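PDB 3BOQ: transcriptional regulator, MarR family from Silicibacter pomeroyi DSS-3, which probably binds DNA as a dimeric, winged-helix transcription factor of the MarR family and so regulates transcription. Local coordinates for residues B[32-35]-B[36-40]; B[123-126]-B[127-131]; B[134-137]-B[138-141]. All coordinates share one frame; numbering follows the deposited sequence.

Interaction 1 (B[32-35]-B[36-40])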
# COMPACT_ATOMS: atom_id res chain seq x y z
N PHE B 32 -6.85 -1.56 2.25
CA PHE B 32 -6.79 -0.13 2.07
C PHE B 32 -8.01 0.44 1.34
O PHE B 32 -8.59 1.40 1.81
CB PHE B 32 -5.51 0.25 1.33
CG PHE B 32 -5.22 1.71 1.35
CD1 PHE B 32 -4.27 2.21 2.22
CD2 PHE B 32 -5.93 2.57 0.52
CE1 PHE B 32 -3.99 3.56 2.27
CE2 PHE B 32 -5.68 3.93 0.55
CZ PHE B 32 -4.70 4.43 1.44
N GLY B 33 -8.38 -0.15 0.20
CA GLY B 33 -9.52 0.29 -0.58
C GLY B 33 -10.84 0.36 0.19
O GLY B 33 -11.65 1.27 -0.01
N ASP B 34 -11.04 -0.61 1.08
CA ASP B 34 -12.31 -0.74 1.79
C ASP B 34 -12.34 0.09 3.03
O ASP B 34 -13.34 0.72 3.31
CB ASP B 34 -12.53 -2.18 2.17
CG ASP B 34 -13.38 -2.91 1.17
OD1 ASP B 34 -13.26 -2.60 -0.05
OD2 ASP B 34 -14.16 -3.79 1.61
N LEU B 35 -11.24 0.04 3.79
CA LEU B 35 -11.02 0.88 4.94
C LEU B 35 -11.20 2.33 4.53
O LEU B 35 -12.00 3.02 5.12
CB LEU B 35 -9.61 0.67 5.47
CG LEU B 35 -9.22 1.21 6.84
CD1 LEU B 35 -10.30 0.90 7.91
CD2 LEU B 35 -7.87 0.67 7.28
N ASN B 36 -10.49 2.77 3.51
CA ASN B 36 -10.62 4.12 2.97
C ASN B 36 -12.05 4.53 2.55
O ASN B 36 -12.55 5.58 2.97
CB ASN B 36 -9.65 4.31 1.80
CG ASN B 36 -9.52 5.75 1.39
OD1 ASN B 36 -9.12 6.60 2.19
ND2 ASN B 36 -9.86 6.05 0.14
N ARG B 37 -12.69 3.71 1.72
CA ARG B 37 -14.04 3.98 1.22
C ARG B 37 -15.07 4.00 2.36
O ARG B 37 -15.93 4.86 2.36
CB ARG B 37 -14.44 2.99 0.11
CG ARG B 37 -15.97 2.87 -0.15
CD ARG B 37 -16.26 2.19 -1.51
NE ARG B 37 -17.56 2.59 -2.07
CZ ARG B 37 -17.80 2.77 -3.38
NH1 ARG B 37 -16.83 2.58 -4.28
NH2 ARG B 37 -19.01 3.14 -3.79
N GLN B 38 -14.98 3.08 3.32
CA GLN B 38 -15.85 3.09 4.51
C GLN B 38 -15.60 4.21 5.53
O GLN B 38 -16.53 4.74 6.10
CB GLN B 38 -15.87 1.74 5.21
CG GLN B 38 -16.57 0.69 4.40
CD GLN B 38 -16.78 -0.57 5.18
OE1 GLN B 38 -17.59 -0.62 6.11
NE2 GLN B 38 -16.05 -1.62 4.81
N LEU B 39 -14.34 4.55 5.76
CA LEU B 39 -13.99 5.65 6.64
C LEU B 39 -14.50 6.99 6.09
O LEU B 39 -14.94 7.87 6.86
CB LEU B 39 -12.46 5.70 6.84
CG LEU B 39 -11.90 6.40 8.07
CD1 LEU B 39 -12.51 5.86 9.41
CD2 LEU B 39 -10.39 6.36 8.07
N LEU B 40 -14.46 7.11 4.76
CA LEU B 40 -14.97 8.29 4.06
C LEU B 40 -16.49 8.35 4.19
O LEU B 40 -17.05 9.39 4.60
CB LEU B 40 -14.51 8.36 2.59
CG LEU B 40 -13.32 9.28 2.24
CD1 LEU B 40 -12.74 9.03 0.81
CD2 LEU B 40 -13.66 10.75 2.40
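F32 and N36 both turn CG anti to the backbone N, with chi1 at -168° in each. The two side chains therefore run alongside each other, one helical turn apart. CE2 of F32 comes 4.2 Å from CB of N36, an oblique approach to the ring. The N36 amide plane is 28° from that of the ring. OD1 of N36 accepts the backbone N of L47, at the start of helix 47-58.

On another side of the helix, Q38 has CG beside its own backbone N, and the extended chain runs past the D34 carbonyl oxygen. Q38 CG lies 3.4 Å from D34 O, and the same oxygen accepts the backbone N of Q38 at 2.9 Å. The L35 carbonyl is engaged likewise. L39 N bonds L35 O at 2.9 Å, and L39 CB packs 3.2 Å from that oxygen.

L35 and L39 are buried and both reach L47. L35 also packs on H123, and F32 and L35 meet W21 of the second subunit. The N-H to C=O bonds from N36 to F32 through L39 to L35 are regular i to i+4 alpha-helical bonding, here in the long N-terminal helix 12-43 of a MarR-type fold.

Interaction 2 (B[123-126]-B[127-131])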
# COMPACT_ATOMS: atom_id res chain seq x y z
N HIS B 123 -12.62 3.57 12.47
CA HIS B 123 -11.49 2.94 11.79
C HIS B 123 -11.22 1.51 12.32
O HIS B 123 -11.03 0.58 11.52
CB HIS B 123 -10.24 3.82 12.01
CG HIS B 123 -8.97 3.18 11.56
ND1 HIS B 123 -8.30 2.25 12.33
CD2 HIS B 123 -8.23 3.35 10.44
CE1 HIS B 123 -7.20 1.87 11.69
NE2 HIS B 123 -7.14 2.52 10.54
N ASN B 124 -11.18 1.37 13.65
CA ASN B 124 -10.95 0.10 14.31
C ASN B 124 -12.13 -0.85 14.21
O ASN B 124 -11.95 -2.07 14.17
CB ASN B 124 -10.57 0.31 15.78
CG ASN B 124 -9.24 1.06 15.95
OD1 ASN B 124 -8.48 1.22 15.00
ND2 ASN B 124 -8.97 1.51 17.16
N ARG B 125 -13.36 -0.32 14.20
CA ARG B 125 -14.51 -1.13 13.86
C ARG B 125 -14.45 -1.63 12.38
O ARG B 125 -14.68 -2.80 12.11
CB ARG B 125 -15.84 -0.39 14.18
CG ARG B 125 -17.08 -1.20 13.78
CD ARG B 125 -18.44 -0.58 14.12
NE ARG B 125 -18.38 0.87 14.26
CZ ARG B 125 -18.35 1.75 13.25
NH1 ARG B 125 -18.37 1.33 11.99
NH2 ARG B 125 -18.29 3.05 13.51
N ILE B 126 -14.14 -0.74 11.43
CA ILE B 126 -14.14 -1.13 10.01
C ILE B 126 -13.08 -2.22 9.76
O ILE B 126 -13.36 -3.23 9.09
CB ILE B 126 -13.97 0.09 9.05
CG1 ILE B 126 -15.20 1.02 9.12
CG2 ILE B 126 -13.80 -0.35 7.61
CD1 ILE B 126 -14.85 2.49 8.89
N LEU B 127 -11.89 -2.00 10.31
CA LEU B 127 -10.79 -2.94 10.17
C LEU B 127 -11.15 -4.33 10.75
O LEU B 127 -10.97 -5.37 10.06
CB LEU B 127 -9.50 -2.35 10.78
CG LEU B 127 -8.17 -3.10 10.62
CD1 LEU B 127 -7.71 -3.22 9.15
CD2 LEU B 127 -7.11 -2.40 11.46
N ALA B 128 -11.67 -4.33 11.98
CA ALA B 128 -12.21 -5.55 12.65
C ALA B 128 -13.24 -6.26 11.78
O ALA B 128 -13.14 -7.47 11.54
CB ALA B 128 -12.81 -5.22 14.01
N GLU B 129 -14.19 -5.50 11.23
CA GLU B 129 -15.15 -6.03 10.28
C GLU B 129 -14.51 -6.59 9.01
O GLU B 129 -14.88 -7.68 8.56
CB GLU B 129 -16.29 -5.01 10.05
CG GLU B 129 -17.09 -4.72 11.44
CD GLU B 129 -18.23 -3.68 11.36
OE1 GLU B 129 -18.13 -2.62 10.64
OE2 GLU B 129 -19.25 -3.90 12.06
N LEU B 130 -13.49 -5.93 8.47
CA LEU B 130 -12.82 -6.44 7.25
C LEU B 130 -12.09 -7.76 7.51
O LEU B 130 -11.97 -8.59 6.62
CB LEU B 130 -11.85 -5.41 6.70
CG LEU B 130 -12.47 -4.17 6.03
CD1 LEU B 130 -11.41 -3.07 5.74
CD2 LEU B 130 -13.26 -4.53 4.75
N LEU B 131 -11.60 -7.93 8.75
CA LEU B 131 -10.77 -9.04 9.15
C LEU B 131 -11.51 -10.07 9.97
O LEU B 131 -10.89 -10.84 10.69
CB LEU B 131 -9.59 -8.52 9.97
CG LEU B 131 -8.54 -7.65 9.29
CD1 LEU B 131 -7.50 -7.25 10.34
CD2 LEU B 131 -7.86 -8.38 8.08
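Helix 110-130 ends here, and its last turns carry i to i+4 side-chain pairs on different faces. On one face, I126 and L130 lie side by side. CG2 of I126 meets CD1 of L130 at 4.1 Å. CG of L130 also sits 3.3 Å from O of I126, the carbonyl that accepts the backbone N of L130 at 2.8 Å.

On another face, R125 and E129 run alongside each other. The E129 carboxylate rests on the aliphatic part of the arginine, with OE1 3.6 Å from R125 CG. OE1 of E129 approaches the guanidinium edge-on, but NH1 of R125 is 4.2 Å away, too far for a salt bridge. The two planes are 67° apart. A bend at chi3 (23°) turns the guanidinium off the line of the R125 chain, and NH1 makes its salt bridge with E42 of helix 12-43 instead.

In the MarR-type fold, helices near the two chain ends build the dimer interface. The third pair belongs to that region. CE1 of H123 comes 4.3 Å from CD2 of L127, obliquely to the ring, and both residues pack on W21 of the second subunit. H123 stacks on F50 of its own chain as well. ND1 of H123 donates to OD1 of N124 at 2.9 Å, and this acceptor lies in the ring plane, a bond that should limit rotation of the imidazole. L131 is the first residue to leave helical geometry, although its N still reaches O of L127.

Interaction 3 (B[134-137]-B[138-141])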
# COMPACT_ATOMS: atom_id res chain seq x y z
N VAL B 134 -10.68 -13.66 9.94
CA VAL B 134 -9.25 -13.94 10.11
C VAL B 134 -8.98 -14.43 11.54
O VAL B 134 -9.51 -13.91 12.54
CB VAL B 134 -8.40 -12.73 9.68
CG1 VAL B 134 -6.92 -13.07 9.70
CG2 VAL B 134 -8.80 -12.28 8.26
N SER B 135 -8.21 -15.50 11.62
CA SER B 135 -7.85 -16.07 12.88
C SER B 135 -6.74 -15.28 13.60
O SER B 135 -5.81 -14.76 12.97
CB SER B 135 -7.43 -17.52 12.68
OG SER B 135 -6.13 -17.52 12.18
N ASP B 136 -6.82 -15.23 14.92
CA ASP B 136 -5.78 -14.65 15.74
C ASP B 136 -4.41 -15.23 15.42
O ASP B 136 -3.47 -14.47 15.30
CB ASP B 136 -6.05 -14.86 17.22
CG ASP B 136 -7.20 -14.02 17.73
OD1 ASP B 136 -7.51 -12.98 17.14
OD2 ASP B 136 -7.75 -14.38 18.79
N GLN B 137 -4.30 -16.55 15.30
CA GLN B 137 -3.01 -17.20 15.02
C GLN B 137 -2.38 -16.69 13.73
O GLN B 137 -1.21 -16.36 13.73
CB GLN B 137 -3.12 -18.74 15.00
CG GLN B 137 -1.73 -19.43 15.11
CD GLN B 137 -1.74 -20.97 14.98
OE1 GLN B 137 -2.79 -21.61 14.86
NE2 GLN B 137 -0.56 -21.57 15.01
N ASP B 138 -3.13 -16.65 12.64
CA ASP B 138 -2.60 -16.15 11.36
C ASP B 138 -2.09 -14.72 11.48
O ASP B 138 -1.04 -14.41 10.89
CB ASP B 138 -3.65 -16.22 10.26
CG ASP B 138 -3.70 -17.56 9.59
OD1 ASP B 138 -2.81 -18.42 9.81
OD2 ASP B 138 -4.64 -17.78 8.81
N MSE B 139 -2.80 -13.87 12.23
CA MSE B 139 -2.44 -12.47 12.43
C MSE B 139 -1.17 -12.33 13.27
O MSE B 139 -0.28 -11.58 12.90
CB MSE B 139 -3.57 -11.70 13.12
CG MSE B 139 -4.72 -11.38 12.23
SE MSE B 139 -5.91 -10.06 13.04
CE MSE B 139 -6.82 -11.20 14.31
N VAL B 140 -1.12 -13.05 14.40
CA VAL B 140 0.06 -13.13 15.27
C VAL B 140 1.28 -13.65 14.48
O VAL B 140 2.37 -13.08 14.60
CB VAL B 140 -0.23 -13.97 16.56
CG1 VAL B 140 1.02 -14.14 17.39
CG2 VAL B 140 -1.31 -13.30 17.40
N GLU B 141 1.10 -14.69 13.67
CA GLU B 141 2.22 -15.27 12.90
C GLU B 141 2.71 -14.37 11.74
O GLU B 141 3.92 -14.27 11.54
CB GLU B 141 1.92 -16.70 12.45
CG GLU B 141 1.87 -17.66 13.65
CD GLU B 141 1.41 -19.07 13.32
OE1 GLU B 141 0.80 -19.29 12.25
OE2 GLU B 141 1.63 -19.97 14.15
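NE2 of Q137 donates to OE2 of E141 at 2.8 Å, the shortest polar bond here. OE2 is met from above the carboxylate plane, and the amide and carboxylate planes are 61° apart. CG of Q137, anti to its backbone N (chi1 -164°), also comes 3.5 Å from OE2. With an alanine here instead of E141, the Q137 amide would probably lose this acceptor and be freer to turn.

Two residues before Q137, S135 is the N-cap of helix 136-153. Its OG accepts the backbone N of D138 at 3.2 Å and lies 3.4 Å from D138 CB. S135 O takes the backbone N of M139, also at 3.2 Å.

M139, a selenomethionine, bends at chi3 (-77°), which brings CE to 3.4 Å from OD1 of D136. Its CG touches CG1 of V134 at 3.8 Å. The same D136 OD1 forms a salt bridge with R13 of the second subunit, whose NH1 also bonds V134 O.

The chemistry implies a double role: S135 occupies one first-turn N-H, while the D136 carboxylate pairs with R13 of the second subunit. In the first turn, that carboxylate would probably also be steadied by the positive helix end.

From the N terminus, the chain first forms interaction 1 within helix 12-43, then interaction 2 at the end of helix 110-130, then interaction 3 at the start of helix 136-153. They lie in series; none nests or crosses. Each bonds neighbouring turns, so none closes a long loop. The long-range joining occurs between contacts. Interactions 1 and 2 touch through L35 against I126 and D34 against L130, which ties helix 12-43 to helix 110-130. Interactions 2 and 3 meet where L131 packs on M139, across the short turn between the last two helices. Interactions 1 and 3 do not touch. All three reach the second subunit.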